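Local coordinates for Di-haem cytochrome c peroxidase family protein (Burkholderia thailandensis E264, PDB 6NX0) that carries two covalently bound c-type haems and probably acts as a peroxidase, passing electrons from a donor to hydrogen peroxide, at residues 273-278 with 307-312; 99-104 with 234-239. All coordinates share one frame; numbering follows the deposited sequence.

Contact 1. Residues 273-278 with 307-312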
ATOM      1  N   ASP A 273      12.858   0.880  15.078  1.00 16.71           N
ATOM      2  CA  ASP A 273      13.663   2.082  14.833  1.00 14.03           C
ATOM      3  C   ASP A 273      14.564   2.397  16.023  1.00 19.72           C
ATOM      4  O   ASP A 273      15.695   2.861  15.847  1.00 21.25           O
ATOM      5  CB  ASP A 273      12.762   3.268  14.509  1.00 16.20           C
ATOM      6  CG  ASP A 273      12.000   3.068  13.223  1.00 16.57           C
ATOM      7  OD1 ASP A 273      12.657   2.762  12.193  1.00 18.76           O
ATOM      8  OD2 ASP A 273      10.755   3.185  13.252  1.00 15.57           O
ATOM      9  N   ALA A 274      14.094   2.138  17.240  1.00 16.90           N
ATOM     10  CA  ALA A 274      14.946   2.358  18.406  1.00 19.18           C
ATOM     11  C   ALA A 274      16.083   1.349  18.452  1.00 20.34           C
ATOM     12  O   ALA A 274      17.168   1.656  18.964  1.00 26.37           O
ATOM     13  CB  ALA A 274      14.107   2.286  19.677  1.00 20.37           C
ATOM     14  N   TYR A 275      15.849   0.142  17.938  1.00 17.08           N
ATOM     15  CA  TYR A 275      16.895  -0.867  17.825  1.00 17.83           C
ATOM     16  C   TYR A 275      17.926  -0.482  16.766  1.00 28.47           C
ATOM     17  O   TYR A 275      19.124  -0.729  16.945  1.00 27.40           O
ATOM     18  CB  TYR A 275      16.260  -2.219  17.509  1.00 19.82           C
ATOM     19  CG  TYR A 275      17.183  -3.221  16.866  1.00 24.28           C
ATOM     20  CD1 TYR A 275      18.056  -3.981  17.633  1.00 31.27           C
ATOM     21  CD2 TYR A 275      17.173  -3.419  15.489  1.00 24.56           C
ATOM     22  CE1 TYR A 275      18.903  -4.907  17.047  1.00 32.93           C
ATOM     23  CE2 TYR A 275      18.016  -4.347  14.895  1.00 30.59           C
ATOM     24  CZ  TYR A 275      18.876  -5.086  15.682  1.00 33.01           C
ATOM     25  OH  TYR A 275      19.717  -6.009  15.097  1.00 42.60           O
ATOM     26  N   VAL A 276      17.478   0.129  15.661  1.00 25.09           N
ATOM     27  CA  VAL A 276      18.391   0.546  14.596  1.00 30.65           C
ATOM     28  C   VAL A 276      19.208   1.755  15.027  1.00 29.33           C
ATOM     29  O   VAL A 276      20.405   1.844  14.735  1.00 36.15           O
ATOM     30  CB  VAL A 276      17.600   0.839  13.304  1.00 28.64           C
ATOM     31  CG1 VAL A 276      18.480   1.545  12.260  1.00 30.46           C
ATOM     32  CG2 VAL A 276      17.053  -0.432  12.740  1.00 27.14           C
ATOM     33  N   THR A 277      18.578   2.718  15.700  1.00 33.59           N
ATOM     34  CA  THR A 277      19.276   3.943  16.071  1.00 34.46           C
ATOM     35  C   THR A 277      19.829   3.856  17.489  1.00 39.87           C
ATOM     36  O   THR A 277      21.015   3.567  17.670  1.00 48.35           O
ATOM     37  CB  THR A 277      18.358   5.159  15.926  1.00 37.78           C
ATOM     38  OG1 THR A 277      17.293   5.089  16.886  1.00 41.08           O
ATOM     39  CG2 THR A 277      17.785   5.228  14.519  1.00 35.04           C
ATOM     40  N   LYS A 278      18.980   4.081  18.503  1.00 45.48           N
ATOM     41  CA  LYS A 278      19.395   4.176  19.911  1.00 37.24           C
ATOM     42  C   LYS A 278      19.943   2.845  20.489  1.00 33.83           C
ATOM     43  O   LYS A 278      20.260   2.784  21.699  1.00 34.24           O
ATOM     44  CB  LYS A 278      18.218   4.661  20.759  1.00 36.12           C
ATOM     45  N   LEU A 307      15.158  -4.445   3.802  1.00 13.58           N
ATOM     46  CA  LEU A 307      15.558  -3.708   4.986  1.00 13.52           C
ATOM     47  C   LEU A 307      17.074  -3.684   5.064  1.00 17.72           C
ATOM     48  O   LEU A 307      17.765  -4.530   4.490  1.00 16.69           O
ATOM     49  CB  LEU A 307      14.989  -4.319   6.272  1.00 16.39           C
ATOM     50  CG  LEU A 307      15.585  -5.621   6.820  1.00 19.06           C
ATOM     51  CD1 LEU A 307      14.935  -5.987   8.145  1.00 22.04           C
ATOM     52  CD2 LEU A 307      15.454  -6.797   5.845  1.00 20.32           C
ATOM     53  N   SER A 308      17.563  -2.684   5.787  1.00 18.77           N
ATOM     54  CA  SER A 308      18.988  -2.501   6.051  1.00 25.71           C
ATOM     55  C   SER A 308      19.097  -1.750   7.367  1.00 37.99           C
ATOM     56  O   SER A 308      18.826  -0.542   7.406  1.00 40.20           O
ATOM     57  CB  SER A 308      19.669  -1.714   4.943  1.00 27.41           C
ATOM     58  OG  SER A 308      21.038  -1.520   5.270  1.00 33.82           O
ATOM     59  N   ASP A 309      19.477  -2.447   8.434  1.00 34.98           N
ATOM     60  CA  ASP A 309      19.767  -1.776   9.707  1.00 39.62           C
ATOM     61  C   ASP A 309      21.214  -1.274   9.696  1.00 40.75           C
ATOM     62  O   ASP A 309      22.103  -1.807  10.356  1.00 43.27           O
ATOM     63  CB  ASP A 309      19.496  -2.703  10.890  1.00 38.44           C
ATOM     64  CG  ASP A 309      19.976  -4.120  10.658  1.00 46.62           C
ATOM     65  OD1 ASP A 309      20.391  -4.418   9.520  1.00 44.28           O
ATOM     66  OD2 ASP A 309      19.930  -4.939  11.610  1.00 44.77           O
ATOM     67  N   THR A 310      21.439  -0.212   8.916  1.00 41.78           N
ATOM     68  CA  THR A 310      22.766   0.373   8.780  1.00 41.62           C
ATOM     69  C   THR A 310      22.686   1.893   8.833  1.00 49.09           C
ATOM     70  O   THR A 310      21.620   2.492   8.653  1.00 38.41           O
ATOM     71  CB  THR A 310      23.441  -0.037   7.473  1.00 39.81           C
ATOM     72  OG1 THR A 310      22.625   0.387   6.370  1.00 40.49           O
ATOM     73  CG2 THR A 310      23.651  -1.558   7.435  1.00 35.06           C
ATOM     74  N   ALA A 311      23.855   2.505   9.062  1.00 43.55           N
ATOM     75  CA  ALA A 311      24.009   3.957   9.212  1.00 44.51           C
ATOM     76  C   ALA A 311      23.080   4.527  10.286  1.00 36.49           C
ATOM     77  O   ALA A 311      22.903   5.744  10.372  1.00 40.44           O
ATOM     78  CB  ALA A 311      23.792   4.685   7.875  1.00 36.85           C
ATOM     79  N   SER A 312      22.505   3.669  11.134  1.00 35.51           N
ATOM     80  CA  SER A 312      21.451   4.085  12.050  1.00 37.81           C
ATOM     81  C   SER A 312      20.446   4.974  11.324  1.00 42.65           C
ATOM     82  O   SER A 312      19.945   5.943  11.906  1.00 45.36           O
ATOM     83  CB  SER A 312      22.028   4.834  13.260  1.00 44.54           C
ATOM     84  OG  SER A 312      23.214   4.229  13.740  1.00 48.52           O
TER
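Thr277, which meets Ser312 across the contact, gives two donors to Asp273 O. Its backbone N lies 2.9 Å from that oxygen, and its OG1 comes in at the same distance from the opposite face of the carbonyl plane. A chi1 of 67° sets OG1 between the backbone N and the carbonyl carbon. It leaves CG2 anti to the carbonyl carbon, where CG2 touches Ser312 O at 3.5 Å. Val276 spreads its two methyls over the loop. CG1 packs on Ser312 CA at 3.9 Å, and CG2 meets Asp309 CB at 3.8 Å, the two side chains crossing at about a right angle. Val276 O also lies close to Ser312 CA. At the preceding residue, Asp309 OD2 sits at the edge of the Tyr275 ring, near its plane, 3.7 Å from Tyr275 OH. Ring and carboxylate planes are 36° apart, and the pair is a contact without a hydrogen bond. The stronger partner of Asp309 is Arg294, which forms a salt bridge with OD1. Asp309 is the centre of an inverse gamma turn. The arrangement joins helix 271-276 and the residue after it to the part of the loop just after the CXXCH haem-attachment motif, Cys301 to His305.

Contact 2. Residues 99-104 with 234-239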
ATOM      1  N   PRO A  99       5.207  24.362   5.308  1.00 21.77           N
ATOM      2  CA  PRO A  99       4.180  24.194   6.345  1.00 22.53           C
ATOM      3  C   PRO A  99       2.816  24.707   5.937  1.00 23.59           C
ATOM      4  O   PRO A  99       1.800  24.101   6.309  1.00 22.16           O
ATOM      5  CB  PRO A  99       4.758  24.978   7.534  1.00 29.60           C
ATOM      6  CG  PRO A  99       6.221  24.968   7.295  1.00 32.59           C
ATOM      7  CD  PRO A  99       6.381  25.090   5.825  1.00 27.30           C
ATOM      8  N   THR A 100       2.747  25.811   5.192  1.00 20.42           N
ATOM      9  CA  THR A 100       1.432  26.351   4.868  1.00 23.59           C
ATOM     10  C   THR A 100       0.730  25.492   3.817  1.00 18.95           C
ATOM     11  O   THR A 100      -0.482  25.255   3.923  1.00 21.41           O
ATOM     12  CB  THR A 100       1.529  27.812   4.419  1.00 28.16           C
ATOM     13  OG1 THR A 100       2.300  27.926   3.225  1.00 34.00           O
ATOM     14  CG2 THR A 100       2.161  28.637   5.508  1.00 24.78           C
ATOM     15  N   LEU A 101       1.467  24.990   2.821  1.00 18.45           N
ATOM     16  CA  LEU A 101       0.853  24.119   1.827  1.00 16.47           C
ATOM     17  C   LEU A 101       0.493  22.761   2.430  1.00 16.24           C
ATOM     18  O   LEU A 101      -0.553  22.178   2.098  1.00 15.44           O
ATOM     19  CB  LEU A 101       1.773  23.955   0.618  1.00 17.76           C
ATOM     20  CG  LEU A 101       1.154  23.171  -0.539  1.00 14.89           C
ATOM     21  CD1 LEU A 101      -0.161  23.838  -0.999  1.00 18.92           C
ATOM     22  CD2 LEU A 101       2.106  23.030  -1.704  1.00 20.06           C
ATOM     23  N   ALA A 102       1.329  22.254   3.341  1.00 14.54           N
ATOM     24  CA  ALA A 102       1.025  20.993   4.007  1.00 14.48           C
ATOM     25  C   ALA A 102      -0.218  21.136   4.873  1.00 15.81           C
ATOM     26  O   ALA A 102      -1.027  20.204   4.976  1.00 12.14           O
ATOM     27  CB  ALA A 102       2.227  20.552   4.846  1.00 14.49           C
ATOM     28  N   ALA A 103      -0.394  22.302   5.498  1.00 15.80           N
ATOM     29  CA  ALA A 103      -1.578  22.509   6.325  1.00 15.75           C
ATOM     30  C   ALA A 103      -2.842  22.550   5.475  1.00 12.49           C
ATOM     31  O   ALA A 103      -3.901  22.075   5.899  1.00 12.77           O
ATOM     32  CB  ALA A 103      -1.431  23.790   7.137  1.00 18.15           C
ATOM     33  N   LEU A 104      -2.759  23.122   4.271  1.00 12.55           N
ATOM     34  CA  LEU A 104      -3.900  23.102   3.363  1.00 11.79           C
ATOM     35  C   LEU A 104      -4.236  21.673   2.936  1.00 10.89           C
ATOM     36  O   LEU A 104      -5.408  21.286   2.859  1.00 11.37           O
ATOM     37  CB  LEU A 104      -3.591  23.964   2.144  1.00 16.33           C
ATOM     38  CG  LEU A 104      -4.711  24.299   1.190  1.00 20.29           C
ATOM     39  CD1 LEU A 104      -5.906  24.875   1.912  1.00 21.59           C
ATOM     40  CD2 LEU A 104      -4.116  25.320   0.211  1.00 20.58           C
ATOM     41  N   ALA A 234      -8.537  29.254  -3.484  1.00 11.13           N
ATOM     42  CA  ALA A 234      -8.480  30.410  -4.373  1.00 12.68           C
ATOM     43  C   ALA A 234      -7.470  31.433  -3.881  1.00 15.41           C
ATOM     44  O   ALA A 234      -6.770  32.059  -4.682  1.00 15.02           O
ATOM     45  CB  ALA A 234      -9.869  31.021  -4.488  1.00 14.03           C
ATOM     46  N   GLY A 235      -7.374  31.611  -2.562  1.00 13.43           N
ATOM     47  CA  GLY A 235      -6.399  32.558  -2.024  1.00 15.72           C
ATOM     48  C   GLY A 235      -4.977  32.191  -2.391  1.00 17.48           C
ATOM     49  O   GLY A 235      -4.152  33.062  -2.699  1.00 21.44           O
ATOM     50  N   ARG A 236      -4.671  30.899  -2.379  1.00 14.45           N
ATOM     51  CA  ARG A 236      -3.339  30.394  -2.663  1.00 16.07           C
ATOM     52  C   ARG A 236      -3.097  30.199  -4.156  1.00 18.37           C
ATOM     53  O   ARG A 236      -2.006  30.500  -4.655  1.00 19.03           O
ATOM     54  CB  ARG A 236      -3.139  29.074  -1.912  1.00 18.08           C
ATOM     55  CG  ARG A 236      -1.878  28.299  -2.227  1.00 22.67           C
ATOM     56  CD  ARG A 236      -0.682  28.900  -1.565  1.00 32.76           C
ATOM     57  NE  ARG A 236       0.523  28.172  -1.945  1.00 38.87           N
ATOM     58  CZ  ARG A 236       1.386  27.628  -1.094  1.00 35.66           C
ATOM     59  NH1 ARG A 236       2.440  26.990  -1.575  1.00 39.33           N
ATOM     60  NH2 ARG A 236       1.224  27.726   0.222  1.00 33.38           N
ATOM     61  N   PHE A 237      -4.095  29.700  -4.889  1.00 14.28           N
ATOM     62  CA  PHE A 237      -3.894  29.257  -6.252  1.00 14.03           C
ATOM     63  C   PHE A 237      -4.584  30.122  -7.293  1.00 13.10           C
ATOM     64  O   PHE A 237      -4.411  29.874  -8.498  1.00 13.75           O
ATOM     65  CB  PHE A 237      -4.378  27.809  -6.401  1.00 13.40           C
ATOM     66  CG  PHE A 237      -3.572  26.820  -5.622  1.00 13.63           C
ATOM     67  CD1 PHE A 237      -2.312  26.475  -6.039  1.00 16.90           C
ATOM     68  CD2 PHE A 237      -4.094  26.198  -4.500  1.00 14.15           C
ATOM     69  CE1 PHE A 237      -1.566  25.552  -5.341  1.00 16.28           C
ATOM     70  CE2 PHE A 237      -3.351  25.257  -3.801  1.00 14.89           C
ATOM     71  CZ  PHE A 237      -2.093  24.937  -4.230  1.00 17.97           C
ATOM     72  N   GLY A 238      -5.386  31.086  -6.870  1.00 12.15           N
ATOM     73  CA  GLY A 238      -6.055  31.982  -7.783  1.00 12.53           C
ATOM     74  C   GLY A 238      -7.517  31.671  -7.990  1.00 11.73           C
ATOM     75  O   GLY A 238      -7.978  30.558  -7.742  1.00 12.57           O
ATOM     76  N   PRO A 239      -8.280  32.656  -8.477  1.00 11.51           N
ATOM     77  CA  PRO A 239      -9.739  32.497  -8.551  1.00 11.79           C
ATOM     78  C   PRO A 239     -10.201  31.451  -9.549  1.00 10.29           C
ATOM     79  O   PRO A 239     -11.349  31.000  -9.454  1.00 11.09           O
ATOM     80  CB  PRO A 239     -10.231  33.901  -8.941  1.00 13.48           C
ATOM     81  CG  PRO A 239      -9.054  34.530  -9.625  1.00 13.33           C
ATOM     82  CD  PRO A 239      -7.838  33.991  -8.898  1.00 12.49           C
TER
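Thr100 meets Arg236 near the first turn of helix 99-109. Its OG1 lies at the edge of the guanidinium, near the plane, and accepts a weak hydrogen bond from Arg236 NH2 at 3.2 Å. The angle at the hydrogen is only 126°. Next comes Leu101. Its CB touches Arg236 NH1 at 3.8 Å. Its CD1 stands over the centre of one guanidinium face, 4.0 Å above the plane. The same CD1 reaches Phe237 CZ at 3.9 Å, so one methyl serves both residues. One turn on, Leu104 CD2 meets Phe237 CE2 at 4.1 Å, the two side chains running past each other in opposite directions. On the other helix, Arg236 CG, anti to the backbone N (chi1 172°), lies over the centre of the Phe237 ring. Asp98 adds a long, weak ion pair to Arg236 NH1. Helix 245-260 also touches Leu101 and Phe237. Gly238 leaves the helical conformation with positive phi, and its N still bonds to Ala234 O. The arrangement is a helix-helix contact in which the Arg236 guanidinium and the Phe237 ring meet leucines of helix 99-109, where helix 228-237 gives way to Gly238.

The two contacts lie far apart on the surface of one chain. Their centres are 37 Å apart and their nearest atoms about 21 Å, so they do not touch. They follow in series: 99-104 with 234-239 closes before 273-278 with 307-312 opens. Contact 2 pairs two helices of the N-terminal haem region. Contact 1 instead pairs a helix-based segment with part of the loop that carries the second haem-attachment motif. Both contacts lie away from the haem sites. In contact 2 the side chain of Leu104 is about 13 Å from a bound haem c. In contact 1 segment 307-312 begins two residues after His305, an axial ligand of the second haem.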